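Local coordinates for uncharacterized protein Atu1656 (Agrobacterium tumefaciens, PDB 2OJH) that is of unknown function but folds as a six-bladed beta-propeller of the TolB family, at residues G62-L67 with A97-S102. Sequence-based numbering, arbitrary orientation.
Sequences GLLYRL and ALYAIS
Leu64 meets Tyr99 and Ile101 across the interface between two successive blades of the six-bladed beta-propeller. The strands 63-67 and 98-102 belong to separate four-stranded sheets: the axes of these short segments stay 9.8 Å apart at closest, a spacing that leaves the joining to side chains. Their N-to-C directions make an angle of 148°, roughly antiparallel.

The apolar part centres on one methyl group. CD1 of Leu64 presses on CG2 of Ile101 at 3.5 Å, tighter than usual carbon packing. The same methyl approaches the Tyr99 ring obliquely, 4.2 Å from CD2 of Tyr99. With CG2 of Ile101 anti to the carbonyl carbon, this branch is the one presented to strand 63-67. Leu115 of strand 111-116 touches both Tyr99 and Ile101.

The polar part lies at the far end of the tyrosine. Arg66, extended from CG to NE, turns its guanidinium plane 40° from the ring. Its NH2 forms a salt bridge with Glu76 and NH1 bonds the Ser117 carbonyl; with NE also engaged, rotation of the guanidinium is restricted. Tyr99 OH is gripped twice, by Tyr55 OH and by Arg66 NE, which donates at 2.9 Å through a bond bent to 142°, the oxygen slightly out of the guanidinium plane.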
loop_
_atom_site.group_PDB
_atom_site.type_symbol
_atom_site.label_atom_id
_atom_site.label_comp_id
_atom_site.label_asym_id
_atom_site.label_seq_id
_atom_site.Cartn_x
_atom_site.Cartn_y
_atom_site.Cartn_z
ATOM N N GLY A 62 13.308 5.011 -6.919
ATOM C CA GLY A 62 12.557 5.143 -8.169
ATOM C C GLY A 62 12.435 3.907 -9.046
ATOM O O GLY A 62 11.747 3.940 -10.079
ATOM N N LEU A 63 13.094 2.821 -8.645
ATOM C CA LEU A 63 13.099 1.575 -9.403
ATOM C C LEU A 63 12.376 0.471 -8.664
ATOM O O LEU A 63 12.256 0.519 -7.430
ATOM C CB LEU A 63 14.531 1.143 -9.694
ATOM C CG LEU A 63 15.363 2.099 -10.583
ATOM C CD1 LEU A 63 16.763 1.524 -10.745
ATOM C CD2 LEU A 63 14.733 2.303 -11.968
ATOM N N LEU A 64 11.877 -0.518 -9.406
ATOM C CA LEU A 64 11.193 -1.653 -8.769
ATOM C C LEU A 64 12.091 -2.887 -8.748
ATOM O O LEU A 64 12.811 -3.149 -9.719
ATOM C CB LEU A 64 9.923 -2.033 -9.530
ATOM C CG LEU A 64 8.613 -1.304 -9.325
ATOM C CD1 LEU A 64 7.599 -2.106 -10.119
ATOM C CD2 LEU A 64 8.234 -1.290 -7.854
ATOM N N TYR A 65 11.988 -3.671 -7.672
ATOM C CA TYR A 65 12.782 -4.892 -7.515
ATOM C C TYR A 65 11.974 -6.088 -7.007
ATOM O O TYR A 65 11.136 -5.943 -6.108
ATOM C CB TYR A 65 13.925 -4.650 -6.521
ATOM C CG TYR A 65 14.912 -3.599 -6.937
ATOM C CD1 TYR A 65 14.682 -2.257 -6.668
ATOM C CD2 TYR A 65 16.101 -3.951 -7.567
ATOM C CE1 TYR A 65 15.604 -1.269 -7.057
ATOM C CE2 TYR A 65 17.036 -2.975 -7.937
ATOM C CZ TYR A 65 16.768 -1.640 -7.682
ATOM O OH TYR A 65 17.667 -0.661 -8.043
ATOM N N ARG A 66 12.265 -7.273 -7.546
ATOM C CA ARG A 66 11.737 -8.522 -6.981
ATOM C C ARG A 66 12.769 -9.147 -6.022
ATOM O O ARG A 66 13.955 -9.243 -6.355
ATOM C CB ARG A 66 11.400 -9.532 -8.090
ATOM C CG ARG A 66 10.355 -9.066 -9.090
ATOM C CD ARG A 66 10.078 -10.129 -10.149
ATOM N NE ARG A 66 9.635 -9.503 -11.402
ATOM C CZ ARG A 66 10.449 -9.151 -12.411
ATOM N NH1 ARG A 66 9.951 -8.593 -13.518
ATOM N NH2 ARG A 66 11.768 -9.339 -12.319
ATOM N N LEU A 67 12.314 -9.559 -4.839
ATOM C CA LEU A 67 13.153 -10.288 -3.881
ATOM C C LEU A 67 12.529 -11.654 -3.621
ATOM O O LEU A 67 11.440 -11.730 -3.029
ATOM C CB LEU A 67 13.260 -9.529 -2.568
ATOM C CG LEU A 67 14.140 -8.280 -2.488
ATOM C CD1 LEU A 67 13.627 -7.089 -3.334
ATOM C CD2 LEU A 67 14.184 -7.887 -1.025
ATOM N N ALA A 97 -0.133 -11.432 -13.389
ATOM C CA ALA A 97 0.415 -11.062 -14.698
ATOM C C ALA A 97 0.740 -9.580 -14.906
ATOM O O ALA A 97 1.409 -9.243 -15.886
ATOM C CB ALA A 97 -0.504 -11.574 -15.845
ATOM N N LEU A 98 0.261 -8.704 -14.015
ATOM C CA LEU A 98 0.465 -7.263 -14.173
ATOM C C LEU A 98 0.953 -6.600 -12.919
ATOM O O LEU A 98 0.568 -6.998 -11.818
ATOM C CB LEU A 98 -0.835 -6.548 -14.579
ATOM C CG LEU A 98 -1.454 -6.877 -15.942
ATOM C CD1 LEU A 98 -2.751 -6.132 -16.106
ATOM C CD2 LEU A 98 -0.525 -6.608 -17.162
ATOM N N TYR A 99 1.768 -5.564 -13.114
ATOM C CA TYR A 99 2.136 -4.632 -12.063
ATOM C C TYR A 99 1.459 -3.288 -12.307
ATOM O O TYR A 99 1.265 -2.866 -13.444
ATOM C CB TYR A 99 3.656 -4.413 -12.048
ATOM C CG TYR A 99 4.515 -5.587 -11.632
ATOM C CD1 TYR A 99 3.972 -6.705 -10.987
ATOM C CD2 TYR A 99 5.893 -5.554 -11.837
ATOM C CE1 TYR A 99 4.787 -7.790 -10.599
ATOM C CE2 TYR A 99 6.717 -6.630 -11.460
ATOM C CZ TYR A 99 6.158 -7.738 -10.833
ATOM O OH TYR A 99 6.971 -8.784 -10.453
ATOM N N ALA A 100 1.104 -2.613 -11.230
ATOM C CA ALA A 100 0.668 -1.243 -11.313
ATOM C C ALA A 100 1.696 -0.402 -10.568
ATOM O O ALA A 100 2.118 -0.767 -9.435
ATOM C CB ALA A 100 -0.703 -1.102 -10.699
ATOM N N ILE A 101 2.116 0.703 -11.190
ATOM C CA ILE A 101 3.143 1.587 -10.589
ATOM C C ILE A 101 2.654 3.017 -10.640
ATOM O O ILE A 101 1.735 3.339 -11.406
ATOM C CB ILE A 101 4.500 1.488 -11.336
ATOM C CG1 ILE A 101 4.318 1.867 -12.806
ATOM C CG2 ILE A 101 5.080 0.044 -11.247
ATOM C CD1 ILE A 101 5.638 1.821 -13.673
ATOM N N SER A 102 3.257 3.885 -9.834
ATOM C CA SER A 102 2.929 5.279 -9.830
ATOM C C SER A 102 4.258 6.007 -10.081
ATOM O O SER A 102 5.168 5.943 -9.253
ATOM C CB SER A 102 2.350 5.666 -8.467
ATOM O OG SER A 102 1.200 4.883 -8.170
#